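Local atomic coordinates of glutamine amido transferase (Methylobacillus flagellatus, PDB entry 3M3P), a protein that belongs to the glutamine amidotransferase family and is built as a single chain round a mixed beta sheet. Residues R47-L52 and Q81-I86; K4-I9 and E27-Q32; P41-I46 and L72-D77. All coordinates share one frame; numbering follows the deposited sequence. Where two conformers were deposited one is given.

Interaction 1: residues R47-L52 and Q81-I86; sequences RDCSGL and QRVPVI
The guanidinium of Arg47 and the side-chain amide of Gln81 lie nearly in parallel planes, 14° apart, although the two chains cross at about a right angle. Gln81 OE1 sits at the guanidinium edge, close to its plane, and takes a weak hydrogen bond from Arg47 NH1 at 3.5 Å. The bend at chi2 (-92°) brings Arg47 CD within 3.6 Å of Gln81 OE1. Further along the two segments, in the buried part, the contact becomes apolar. Val83 points its CB at the facing segment, and with CG1 anti to the backbone N (chi1 171°) this methyl reaches Gly51 CA at 3.7 Å and Cys49 SG at 3.9 Å. The Pro84 ring approaches the Ser50-Gly51 peptide with CG and CD, CD coming 3.3 Å from Ser50 O. Beyond it the chains pair as parallel strands: Leu52 N donates to Pro84 O (2.8 Å), and Ile86 N returns a bond to Leu52 O (2.9 Å), which also receives a CA-H contact from Val85. Strands 51-54 and 85-88 thus form the two ends of a beta-alpha-beta crossover through helix 68-81, which ends in a Schellman motif with Arg82 at positive phi. The strand bonds are short and buried, satisfying Leu52 O, whereas the Arg47-Gln81 bond is weak and joins two exposed residues.

Interaction 2: residues K4-I9 and E27-Q32; sequences KPVMII and EHIPFQ
Val6 and Phe31 pair side by side as a parallel beta bridge, their CB atoms 4.1 Å apart, in the beta-alpha-beta unit made by strand 6-10, helix 18-26 and strand 31-35. On the same face of the sheet, Ile8 slants across Phe31 and brings CD1 to 3.5 Å from the ring atom CD1. The phenylalanine takes the crowded position, CG lying between the backbone N and the carbonyl carbon (chi1 60°), and Ile29 O of its own segment lies in the ring plane, at the edge. Val6 CG2 meets Ile29 CG2 at an oblique crossing. Helix 18-26 packs on this face, with Leu24 touching Val6, Ile29 and Phe31 and Phe20 touching Ile8. On the opposite face, that of Met7 and Gln32, Gln32 CG lies 3.9 Å from Pro5 CB, the two side chains again meeting at a slant.

Three backbone bonds hold the register: Val6 N to Pro30 O, Gln32 N to Val6 O at 2.9 Å, and Ile8 N to Gln32 O. The last is almost straight at hydrogen, 176°, yet its donor stands above the carbonyl plane of Gln32, 36° out of it, with Ile8 N 3.0 Å from Gln32 O.

Interaction 3: residues P41-I46 and L72-D77; sequences PLPAEI and LALIRD
Leu74 reaches from its helix into the loop 41-46 and overlaps Ile46, its CD1 lying 3.8 Å from Ile46 CB. The two side chains slant across each other, and Ile46 CD1 lies 3.9 Å from Leu74 CG. Leu74 CG is anti to the backbone N (chi1 -169°), and from this branch point the two methyls part to different partners. CD1 also approaches the carbonyl of Pro43, 3.5 Å from its O, while CD2 touches Leu42 CD2 at 4.1 Å and also CD and CG of Pro43, whose ring crosses the leucine at about a right angle. One leucine therefore meets three loop residues.

One helical turn further on, Asp77 flanks the other branch of Ile46: its CB is 3.9 Å from Ile46 CG2. No direct hydrogen bond joins the segments; a single water does so instead. It donates to Asp77 OD2 and to Ala44 O, each at 2.8 Å, and accepts from Ile46 N at 2.9 Å. Three bonds thus fix this water, and through it the carboxylate reaches both a carbonyl and an N-H of the loop. The negative charge of Asp77 would probably strengthen the water's hold on the amide hydrogen of Ile46.

The contact lays the loop that follows strand 31-35 against helix 68-81, on the flank of the central sheet. Met7 of strand 6-10 touches Pro43, Ile46 and Leu74 from the sheet side, and helix 90-98 packs against Leu72 and Ile75 of helix 68-81.

From the N terminus, interaction 2 closes first, bringing strand 31-35 back beside strand 6-10 after helix 18-26. The chain then enters the loop 41-46, where interaction 3 opens, and runs directly into 47-52, where interaction 1 opens. Interaction 3 closes on helix 68-81 before interaction 1 closes on strand 85-88, so these two cross, while interaction 2 precedes both in series. Strands 6-10 and 51-54 are sheet neighbours, which joins interactions 1 and 2; Lys4 bonds to Arg47 and Ser50 there. Selenomethionine Met7 reaches from interaction 2 to the side chains of interaction 3, tying sheet, loop and helix together.

Interaction 1: residues R47-L52 and Q81-I86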
ATOM      1  N   ARG A  47      -5.597  15.404  12.334  1.00  5.94           N
ATOM      2  CA  ARG A  47      -6.881  15.079  12.920  1.00  7.67           C
ATOM      3  C   ARG A  47      -8.070  15.550  12.030  1.00  7.93           C
ATOM      4  O   ARG A  47      -9.223  15.242  12.341  1.00  9.32           O
ATOM      5  CB  ARG A  47      -7.024  15.619  14.322  1.00  8.59           C
ATOM      6  CG  ARG A  47      -5.965  15.113  15.312  1.00 12.01           C
ATOM      7  CD  ARG A  47      -6.441  13.909  16.011  1.00 19.04           C
ATOM      8  NE  ARG A  47      -7.734  14.189  16.626  1.00 19.07           N
ATOM      9  CZ  ARG A  47      -7.932  14.893  17.736  1.00 22.87           C
ATOM     10  NH1 ARG A  47      -6.912  15.325  18.481  1.00 22.34           N
ATOM     11  NH2 ARG A  47      -9.199  15.129  18.118  1.00 23.92           N
ATOM     12  N   ASP A  48      -7.795  16.283  10.948  1.00  7.06           N
ATOM     13  CA  ASP A  48      -8.796  16.606   9.955  1.00  7.54           C
ATOM     14  C   ASP A  48      -9.201  15.375   9.154  1.00  8.06           C
ATOM     15  O   ASP A  48     -10.203  15.459   8.448  1.00  8.16           O
ATOM     16  CB  ASP A  48      -8.268  17.692   8.963  1.00  9.04           C
ATOM     17  CG  ASP A  48      -8.124  19.104   9.564  1.00  9.48           C
ATOM     18  OD1 ASP A  48      -8.393  19.329  10.742  1.00 10.64           O
ATOM     19  OD2 ASP A  48      -7.771  19.959   8.722  1.00 13.94           O
ATOM     20  N   CYS A  49      -8.500  14.257   9.302  1.00  7.88           N
ATOM     21  CA  CYS A  49      -8.888  13.033   8.567  0.50  7.04           C
ATOM     22  C   CYS A  49      -9.164  11.900   9.548  1.00  7.81           C
ATOM     23  O   CYS A  49      -8.677  11.894  10.694  1.00  9.70           O
ATOM     24  CB  CYS A  49      -7.885  12.654   7.483  0.50  7.43           C
ATOM     25  SG  CYS A  49      -6.380  11.839   8.080  0.50  5.76           S
ATOM     26  N   SER A  50      -9.999  10.951   9.133  1.00  6.11           N
ATOM     27  CA  SER A  50     -10.313   9.813   9.970  1.00  6.48           C
ATOM     28  C   SER A  50      -9.209   8.719   9.884  1.00  6.32           C
ATOM     29  O   SER A  50      -9.089   7.859  10.779  1.00  6.21           O
ATOM     30  CB  SER A  50     -11.661   9.204   9.603  1.00  8.25           C
ATOM     31  OG  SER A  50     -11.695   8.821   8.240  1.00  7.84           O
ATOM     32  N   GLY A  51      -8.463   8.744   8.779  1.00  5.58           N
ATOM     33  CA  GLY A  51      -7.399   7.774   8.500  1.00  5.48           C
ATOM     34  C   GLY A  51      -6.602   8.290   7.294  1.00  5.77           C
ATOM     35  O   GLY A  51      -7.090   9.168   6.607  1.00  6.64           O
ATOM     36  N   LEU A  52      -5.379   7.806   7.112  1.00  6.02           N
ATOM     37  CA  LEU A  52      -4.463   8.254   6.097  1.00  5.78           C
ATOM     38  C   LEU A  52      -4.068   7.049   5.267  1.00  6.01           C
ATOM     39  O   LEU A  52      -3.562   6.076   5.808  1.00  5.98           O
ATOM     40  CB  LEU A  52      -3.255   8.882   6.731  1.00  5.95           C
ATOM     41  CG  LEU A  52      -2.132   9.283   5.790  1.00  6.78           C
ATOM     42  CD1 LEU A  52      -2.642  10.461   4.918  1.00 12.69           C
ATOM     43  CD2 LEU A  52      -0.912   9.778   6.564  1.00  7.91           C
ATOM     44  N   GLN A  81      -1.116  10.477  17.008  1.00  7.33           N
ATOM     45  CA  GLN A  81      -2.494  10.841  17.274  1.00  7.87           C
ATOM     46  C   GLN A  81      -3.462   9.661  17.134  1.00  7.67           C
ATOM     47  O   GLN A  81      -4.679   9.836  17.234  1.00  9.82           O
ATOM     48  CB  GLN A  81      -2.933  12.020  16.371  1.00  8.76           C
ATOM     49  CG  GLN A  81      -2.233  13.313  16.696  1.00  9.70           C
ATOM     50  CD  GLN A  81      -2.584  13.766  18.114  1.00 11.26           C
ATOM     51  OE1 GLN A  81      -3.776  13.842  18.431  1.00 13.79           O
ATOM     52  NE2 GLN A  81      -1.557  14.075  18.933  1.00 16.18           N
ATOM     53  N   ARG A  82      -2.926   8.478  16.827  1.00  7.55           N
ATOM     54  CA  ARG A  82      -3.751   7.292  16.590  1.00  8.12           C
ATOM     55  C   ARG A  82      -4.715   7.439  15.438  1.00  8.33           C
ATOM     56  O   ARG A  82      -5.855   6.920  15.485  1.00  8.69           O
ATOM     57  CB  ARG A  82      -4.487   6.838  17.883  1.00 10.29           C
ATOM     58  CG  ARG A  82      -3.453   6.456  18.958  1.00 14.23           C
ATOM     59  CD  ARG A  82      -4.037   5.849  20.229  1.00 23.27           C
ATOM     60  NE  ARG A  82      -4.669   4.588  19.878  1.00 32.86           N
ATOM     61  CZ  ARG A  82      -4.019   3.449  19.601  1.00 38.11           C
ATOM     62  NH1 ARG A  82      -2.674   3.365  19.703  1.00 40.27           N
ATOM     63  NH2 ARG A  82      -4.735   2.369  19.244  1.00 41.39           N
ATOM     64  N   VAL A  83      -4.318   8.163  14.396  1.00  5.78           N
ATOM     65  CA  VAL A  83      -5.049   8.212  13.132  1.00  6.52           C
ATOM     66  C   VAL A  83      -4.406   7.074  12.298  1.00  5.96           C
ATOM     67  O   VAL A  83      -3.203   7.107  12.016  1.00  6.26           O
ATOM     68  CB  VAL A  83      -4.860   9.575  12.444  1.00  6.06           C
ATOM     69  CG1 VAL A  83      -5.437   9.559  11.041  1.00  8.18           C
ATOM     70  CG2 VAL A  83      -5.506  10.670  13.305  1.00  7.39           C
ATOM     71  N   PRO A  84      -5.190   6.020  11.980  1.00  5.26           N
ATOM     72  CA  PRO A  84      -4.581   4.887  11.307  1.00  5.58           C
ATOM     73  C   PRO A  84      -4.011   5.237   9.941  1.00  5.76           C
ATOM     74  O   PRO A  84      -4.573   6.045   9.200  1.00  5.61           O
ATOM     75  CB  PRO A  84      -5.730   3.901  11.168  1.00  6.09           C
ATOM     76  CG  PRO A  84      -6.949   4.755  11.069  1.00  7.09           C
ATOM     77  CD  PRO A  84      -6.670   5.893  11.991  1.00  6.44           C
ATOM     78  N   VAL A  85      -2.926   4.552   9.590  1.00  5.42           N
ATOM     79  CA  VAL A  85      -2.243   4.697   8.310  1.00  5.13           C
ATOM     80  C   VAL A  85      -2.215   3.382   7.590  1.00  5.61           C
ATOM     81  O   VAL A  85      -1.911   2.334   8.183  1.00  5.80           O
ATOM     82  CB  VAL A  85      -0.785   5.258   8.494  1.00  5.03           C
ATOM     83  CG1 VAL A  85      -0.136   5.538   7.119  1.00  6.72           C
ATOM     84  CG2 VAL A  85      -0.771   6.532   9.373  1.00  5.88           C
ATOM     85  N   ILE A  86      -2.481   3.405   6.289  1.00  5.47           N
ATOM     86  CA  ILE A  86      -2.302   2.233   5.419  1.00  5.17           C
ATOM     87  C   ILE A  86      -1.457   2.647   4.233  1.00  6.83           C
ATOM     88  O   ILE A  86      -1.723   3.673   3.599  1.00  6.10           O
ATOM     89  CB  ILE A  86      -3.662   1.555   5.021  1.00  5.14           C
ATOM     90  CG1 ILE A  86      -3.384   0.298   4.187  1.00  6.21           C
ATOM     91  CG2 ILE A  86      -4.587   2.536   4.286  1.00  6.83           C
ATOM     92  CD1 ILE A  86      -4.583  -0.681   4.044  1.00  8.26           C
TER

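Interaction 2: residues K4-I9 and E27-Q32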
ATOM      1  N   LYS A   4     -15.083  12.123   9.425  1.00  9.19           N
ATOM      2  CA  LYS A   4     -14.082  12.885   8.675  1.00  7.93           C
ATOM      3  C   LYS A   4     -13.582  12.012   7.531  1.00  5.75           C
ATOM      4  O   LYS A   4     -13.569  10.793   7.648  1.00  7.45           O
ATOM      5  CB  LYS A   4     -12.930  13.331   9.530  1.00  7.26           C
ATOM      6  CG  LYS A   4     -13.379  14.298  10.604  1.00  6.92           C
ATOM      7  CD  LYS A   4     -12.254  14.927  11.331  1.00  8.99           C
ATOM      8  CE  LYS A   4     -12.713  15.847  12.461  1.00  9.82           C
ATOM      9  NZ  LYS A   4     -11.625  16.592  13.178  1.00 15.45           N
ATOM     10  N   PRO A   5     -13.253  12.627   6.391  1.00  5.90           N
ATOM     11  CA  PRO A   5     -12.834  11.806   5.276  1.00  5.82           C
ATOM     12  C   PRO A   5     -11.525  11.051   5.581  1.00  4.93           C
ATOM     13  O   PRO A   5     -10.659  11.532   6.305  1.00  6.39           O
ATOM     14  CB  PRO A   5     -12.584  12.820   4.168  1.00  4.76           C
ATOM     15  CG  PRO A   5     -12.171  14.033   4.887  1.00 10.26           C
ATOM     16  CD  PRO A   5     -13.163  14.064   6.068  1.00  6.68           C
ATOM     17  N   VAL A   6     -11.383   9.899   4.963  1.00  4.43           N
ATOM     18  CA  VAL A   6     -10.054   9.278   4.801  1.00  4.44           C
ATOM     19  C   VAL A   6      -9.278  10.121   3.805  1.00  4.44           C
ATOM     20  O   VAL A   6      -9.785  10.451   2.728  1.00  6.07           O
ATOM     21  CB  VAL A   6     -10.167   7.828   4.341  1.00  4.73           C
ATOM     22  CG1 VAL A   6      -8.789   7.231   3.976  1.00  5.34           C
ATOM     23  CG2 VAL A   6     -10.876   6.988   5.449  1.00  5.45           C
HETATM   24  N   MSE A   7      -8.057  10.523   4.153  1.00  3.92           N
HETATM   25  CA  MSE A   7      -7.193  11.225   3.228  1.00  4.23           C
HETATM   26  C   MSE A   7      -6.356  10.205   2.479  1.00  4.89           C
HETATM   27  O   MSE A   7      -5.728   9.369   3.090  1.00  5.21           O
HETATM   28  CB  MSE A   7      -6.325  12.158   4.012  1.00  6.27           C
HETATM   29  CG  MSE A   7      -5.127  12.689   3.269  1.00 10.47           C
HETATM   30 SE   MSE A   7      -4.090  14.188   4.108  1.00 30.77          SE
HETATM   31  CE  MSE A   7      -3.607  13.469   5.932  1.00 25.73           C
ATOM     32  N   ILE A   8      -6.352  10.265   1.171  1.00  4.93           N
ATOM     33  CA  ILE A   8      -5.599   9.361   0.301  1.00  5.92           C
ATOM     34  C   ILE A   8      -4.556  10.183  -0.438  1.00  6.50           C
ATOM     35  O   ILE A   8      -4.882  11.129  -1.167  1.00  7.96           O
ATOM     36  CB  ILE A   8      -6.483   8.598  -0.734  1.00  5.99           C
ATOM     37  CG1 ILE A   8      -7.612   7.833  -0.046  1.00  8.44           C
ATOM     38  CG2 ILE A   8      -5.606   7.726  -1.609  1.00  7.64           C
ATOM     39  CD1 ILE A   8      -8.490   7.006  -0.989  1.00  8.85           C
ATOM     40  N   ILE A   9      -3.299   9.846  -0.226  1.00  6.26           N
ATOM     41  CA  ILE A   9      -2.195  10.479  -0.907  1.00  6.23           C
ATOM     42  C   ILE A   9      -1.843   9.664  -2.140  1.00  7.46           C
ATOM     43  O   ILE A   9      -1.529   8.473  -2.069  1.00  7.16           O
ATOM     44  CB  ILE A   9      -0.934  10.579   0.023  1.00  6.86           C
ATOM     45  CG1 ILE A   9      -1.292  11.186   1.390  1.00  7.37           C
ATOM     46  CG2 ILE A   9       0.228  11.322  -0.700  1.00  8.19           C
ATOM     47  CD1 ILE A   9      -1.983  12.520   1.342  1.00  8.20           C
ATOM     48  N   GLU A  27     -18.646   1.074   1.687  1.00  6.79           N
ATOM     49  CA  GLU A  27     -18.893   1.378   3.129  1.00  6.74           C
ATOM     50  C   GLU A  27     -19.429   2.749   3.395  1.00  7.62           C
ATOM     51  O   GLU A  27     -19.689   3.091   4.557  1.00  8.82           O
ATOM     52  CB  GLU A  27     -17.547   1.216   3.893  1.00  8.51           C
ATOM     53  CG  GLU A  27     -17.040  -0.186   3.974  1.00  8.68           C
ATOM     54  CD  GLU A  27     -17.672  -0.984   5.124  1.00 11.42           C
ATOM     55  OE1 GLU A  27     -18.211  -0.400   6.082  1.00 18.11           O
ATOM     56  OE2 GLU A  27     -17.601  -2.161   5.106  1.00 13.93           O
ATOM     57  N   HIS A  28     -19.659   3.528   2.343  1.00  7.12           N
ATOM     58  CA  HIS A  28     -20.122   4.922   2.494  1.00  8.53           C
ATOM     59  C   HIS A  28     -19.202   5.680   3.450  1.00  8.41           C
ATOM     60  O   HIS A  28     -19.644   6.462   4.301  1.00  9.41           O
ATOM     61  CB  HIS A  28     -21.598   4.983   2.865  1.00  8.97           C
ATOM     62  CG  HIS A  28     -22.447   4.444   1.768  1.00 11.67           C
ATOM     63  ND1 HIS A  28     -22.872   3.138   1.771  1.00 13.08           N
ATOM     64  CD2 HIS A  28     -22.796   4.962   0.556  1.00 13.41           C
ATOM     65  CE1 HIS A  28     -23.548   2.904   0.661  1.00 11.65           C
ATOM     66  NE2 HIS A  28     -23.519   3.992  -0.107  1.00 14.36           N
ATOM     67  N   ILE A  29     -17.926   5.436   3.305  1.00  8.46           N
ATOM     68  CA  ILE A  29     -16.885   6.201   4.004  1.00  7.96           C
ATOM     69  C   ILE A  29     -16.351   7.270   3.036  1.00  8.22           C
ATOM     70  O   ILE A  29     -15.766   6.924   1.996  1.00  8.70           O
ATOM     71  CB  ILE A  29     -15.769   5.329   4.491  1.00  7.42           C
ATOM     72  CG1 ILE A  29     -16.373   4.373   5.564  1.00  7.93           C
ATOM     73  CG2 ILE A  29     -14.576   6.157   5.061  1.00  9.08           C
ATOM     74  CD1 ILE A  29     -15.477   3.189   6.000  1.00  9.63           C
ATOM     75  N   PRO A  30     -16.485   8.546   3.372  1.00  9.03           N
ATOM     76  CA  PRO A  30     -15.952   9.576   2.452  1.00  9.35           C
ATOM     77  C   PRO A  30     -14.449   9.589   2.409  1.00  9.48           C
ATOM     78  O   PRO A  30     -13.770   9.253   3.409  1.00  9.01           O
ATOM     79  CB  PRO A  30     -16.473  10.873   3.048  1.00 10.55           C
ATOM     80  CG  PRO A  30     -16.665  10.583   4.491  1.00 13.69           C
ATOM     81  CD  PRO A  30     -17.105   9.139   4.565  1.00 10.36           C
ATOM     82  N   PHE A  31     -13.905   9.938   1.253  1.00  7.86           N
ATOM     83  CA  PHE A  31     -12.462  10.051   1.122  1.00  7.56           C
ATOM     84  C   PHE A  31     -12.085  11.219   0.211  1.00  9.03           C
ATOM     85  O   PHE A  31     -12.865  11.583  -0.682  1.00 11.66           O
ATOM     86  CB  PHE A  31     -11.802   8.756   0.650  1.00  8.51           C
ATOM     87  CG  PHE A  31     -12.261   8.247  -0.696  1.00 11.16           C
ATOM     88  CD1 PHE A  31     -11.493   8.482  -1.845  1.00 13.68           C
ATOM     89  CD2 PHE A  31     -13.381   7.435  -0.781  1.00 11.17           C
ATOM     90  CE1 PHE A  31     -11.885   7.923  -3.088  1.00 13.73           C
ATOM     91  CE2 PHE A  31     -13.754   6.867  -2.035  1.00 15.55           C
ATOM     92  CZ  PHE A  31     -12.978   7.163  -3.175  1.00 15.19           C
ATOM     93  N   GLN A  32     -10.900  11.776   0.453  1.00  8.85           N
ATOM     94  CA  GLN A  32     -10.389  12.910  -0.309  1.00  9.18           C
ATOM     95  C   GLN A  32      -8.974  12.599  -0.788  1.00 10.82           C
ATOM     96  O   GLN A  32      -8.039  12.405   0.020  1.00 12.96           O
ATOM     97  CB  GLN A  32     -10.339  14.127   0.633  1.00  9.66           C
ATOM     98  CG  GLN A  32     -11.695  14.736   0.919  1.00 13.12           C
ATOM     99  CD  GLN A  32     -12.263  15.487  -0.282  1.00 13.63           C
ATOM    100  OE1 GLN A  32     -11.514  16.067  -1.116  1.00 14.62           O
ATOM    101  NE2 GLN A  32     -13.599  15.490  -0.377  1.00 13.41           N
TER

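Interaction 3: residues P41-I46 and L72-D77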
ATOM      1  N   PRO A  41      -1.610  20.797  -1.495  1.00 11.54           N
ATOM      2  CA  PRO A  41      -1.144  20.993  -0.142  1.00 12.06           C
ATOM      3  C   PRO A  41      -1.611  19.928   0.807  1.00 10.62           C
ATOM      4  O   PRO A  41      -2.713  19.430   0.712  1.00 10.24           O
ATOM      5  CB  PRO A  41      -1.780  22.340   0.255  1.00 11.13           C
ATOM      6  CG  PRO A  41      -1.852  23.045  -0.994  1.00 13.90           C
ATOM      7  CD  PRO A  41      -2.314  22.004  -1.980  1.00 13.11           C
ATOM      8  N   LEU A  42      -0.726  19.548   1.705  1.00 10.25           N
ATOM      9  CA  LEU A  42      -1.091  18.597   2.762  1.00  9.30           C
ATOM     10  C   LEU A  42      -1.721  19.356   3.936  1.00  9.22           C
ATOM     11  O   LEU A  42      -1.350  20.492   4.204  1.00 10.26           O
ATOM     12  CB  LEU A  42       0.161  17.859   3.247  1.00  8.75           C
ATOM     13  CG  LEU A  42       0.749  16.849   2.247  1.00  7.83           C
ATOM     14  CD1 LEU A  42       2.208  16.565   2.629  1.00  8.82           C
ATOM     15  CD2 LEU A  42      -0.118  15.610   2.200  1.00  8.32           C
ATOM     16  N   PRO A  43      -2.633  18.717   4.656  1.00  9.37           N
ATOM     17  CA  PRO A  43      -3.279  19.390   5.807  1.00  9.36           C
ATOM     18  C   PRO A  43      -2.256  19.568   6.911  1.00  9.52           C
ATOM     19  O   PRO A  43      -1.455  18.671   7.201  1.00  9.45           O
ATOM     20  CB  PRO A  43      -4.304  18.384   6.271  1.00 11.40           C
ATOM     21  CG  PRO A  43      -3.771  17.039   5.857  1.00 11.49           C
ATOM     22  CD  PRO A  43      -3.073  17.334   4.517  1.00  9.58           C
ATOM     23  N   ALA A  44      -2.311  20.694   7.598  1.00  8.22           N
ATOM     24  CA  ALA A  44      -1.457  20.908   8.778  1.00  7.97           C
ATOM     25  C   ALA A  44      -1.850  20.044   9.933  1.00  7.43           C
ATOM     26  O   ALA A  44      -0.991  19.645  10.727  1.00  6.48           O
ATOM     27  CB  ALA A  44      -1.483  22.368   9.228  1.00  9.49           C
ATOM     28  N   GLU A  45      -3.140  19.736  10.020  1.00  6.26           N
ATOM     29  CA  GLU A  45      -3.676  18.966  11.137  1.00  6.74           C
ATOM     30  C   GLU A  45      -4.144  17.596  10.649  1.00  6.58           C
ATOM     31  O   GLU A  45      -5.196  17.477  10.025  1.00  7.12           O
ATOM     32  CB  GLU A  45      -4.806  19.751  11.762  1.00  5.58           C
ATOM     33  CG  GLU A  45      -5.710  19.072  12.825  1.00  5.94           C
ATOM     34  CD  GLU A  45      -4.916  18.508  13.998  1.00  6.98           C
ATOM     35  OE1 GLU A  45      -4.222  17.492  13.836  1.00  6.95           O
ATOM     36  OE2 GLU A  45      -5.035  19.082  15.118  1.00  8.63           O
ATOM     37  N   ILE A  46      -3.418  16.584  11.035  1.00  6.43           N
ATOM     38  CA  ILE A  46      -3.759  15.197  10.721  1.00  6.72           C
ATOM     39  C   ILE A  46      -5.167  14.817  11.227  1.00  5.94           C
ATOM     40  O   ILE A  46      -5.862  13.984  10.632  1.00  7.49           O
ATOM     41  CB  ILE A  46      -2.707  14.219  11.268  1.00  6.83           C
ATOM     42  CG1 ILE A  46      -2.938  12.788  10.711  1.00  9.42           C
ATOM     43  CG2 ILE A  46      -2.688  14.193  12.810  1.00  7.39           C
ATOM     44  CD1 ILE A  46      -2.876  12.593   9.150  1.00  9.08           C
ATOM     45  N   LEU A  72       6.402  13.101   5.678  1.00  6.28           N
ATOM     46  CA  LEU A  72       6.953  12.243   6.736  1.00  6.43           C
ATOM     47  C   LEU A  72       6.506  12.750   8.121  1.00  6.94           C
ATOM     48  O   LEU A  72       6.189  11.945   8.993  1.00  7.00           O
ATOM     49  CB  LEU A  72       8.485  12.127   6.644  1.00  7.18           C
ATOM     50  CG  LEU A  72       9.034  11.486   5.376  1.00  6.84           C
ATOM     51  CD1 LEU A  72      10.582  11.504   5.363  1.00  9.25           C
ATOM     52  CD2 LEU A  72       8.497  10.061   5.199  1.00  9.83           C
ATOM     53  N   ALA A  73       6.532  14.071   8.341  1.00  7.19           N
ATOM     54  CA  ALA A  73       6.063  14.634   9.609  1.00  6.96           C
ATOM     55  C   ALA A  73       4.562  14.346   9.853  1.00  7.74           C
ATOM     56  O   ALA A  73       4.119  14.018  10.966  1.00  6.66           O
ATOM     57  CB  ALA A  73       6.377  16.136   9.698  1.00  7.14           C
ATOM     58  N   LEU A  74       3.754  14.455   8.808  1.00  7.04           N
ATOM     59  CA  LEU A  74       2.336  14.144   8.902  1.00  6.54           C
ATOM     60  C   LEU A  74       2.073  12.679   9.267  1.00  6.98           C
ATOM     61  O   LEU A  74       1.199  12.387  10.068  1.00  6.05           O
ATOM     62  CB  LEU A  74       1.644  14.498   7.585  1.00  7.51           C
ATOM     63  CG  LEU A  74       0.127  14.472   7.590  1.00 10.41           C
ATOM     64  CD1 LEU A  74      -0.411  15.625   8.543  1.00 11.62           C
ATOM     65  CD2 LEU A  74      -0.356  14.642   6.156  1.00 13.28           C
ATOM     66  N   ILE A  75       2.851  11.765   8.685  1.00  6.21           N
ATOM     67  CA  ILE A  75       2.737  10.342   9.044  1.00  6.10           C
ATOM     68  C   ILE A  75       3.075  10.156  10.511  1.00  6.13           C
ATOM     69  O   ILE A  75       2.395   9.456  11.233  1.00  6.52           O
ATOM     70  CB  ILE A  75       3.633   9.481   8.144  1.00  5.54           C
ATOM     71  CG1 ILE A  75       3.191   9.502   6.674  1.00  5.90           C
ATOM     72  CG2 ILE A  75       3.639   8.027   8.679  1.00  6.73           C
ATOM     73  CD1 ILE A  75       4.321   9.108   5.736  1.00  6.31           C
ATOM     74  N   ARG A  76       4.167  10.751  10.953  1.00  6.00           N
ATOM     75  CA  ARG A  76       4.508  10.709  12.371  1.00  6.80           C
ATOM     76  C   ARG A  76       3.394  11.220  13.234  1.00  6.93           C
ATOM     77  O   ARG A  76       3.077  10.626  14.294  1.00  7.13           O
ATOM     78  CB  ARG A  76       5.823  11.416  12.687  1.00  7.21           C
ATOM     79  CG  ARG A  76       6.993  10.632  12.125  1.00  8.59           C
ATOM     80  CD  ARG A  76       8.326  11.119  12.678  1.00 10.62           C
ATOM     81  NE  ARG A  76       8.625  12.350  12.049  1.00 14.93           N
ATOM     82  CZ  ARG A  76       9.318  12.513  10.918  1.00 16.11           C
ATOM     83  NH1 ARG A  76       9.831  11.503  10.295  1.00 13.55           N
ATOM     84  NH2 ARG A  76       9.474  13.735  10.428  1.00 14.79           N
ATOM     85  N   ASP A  77       2.774  12.328  12.819  1.00  6.22           N
ATOM     86  CA  ASP A  77       1.669  12.887  13.592  1.00  6.61           C
ATOM     87  C   ASP A  77       0.464  11.898  13.638  1.00  6.89           C
ATOM     88  O   ASP A  77      -0.194  11.774  14.666  1.00  7.29           O
ATOM     89  CB  ASP A  77       1.202  14.214  13.008  1.00  6.03           C
ATOM     90  CG  ASP A  77       2.132  15.371  13.196  1.00  8.86           C
ATOM     91  OD1 ASP A  77       3.135  15.264  13.953  1.00 11.56           O
ATOM     92  OD2 ASP A  77       1.782  16.432  12.579  1.00  8.63           O
TER
HETATM   93  O   HOH W   1      -0.862  17.264  12.173  1.00  8.62           O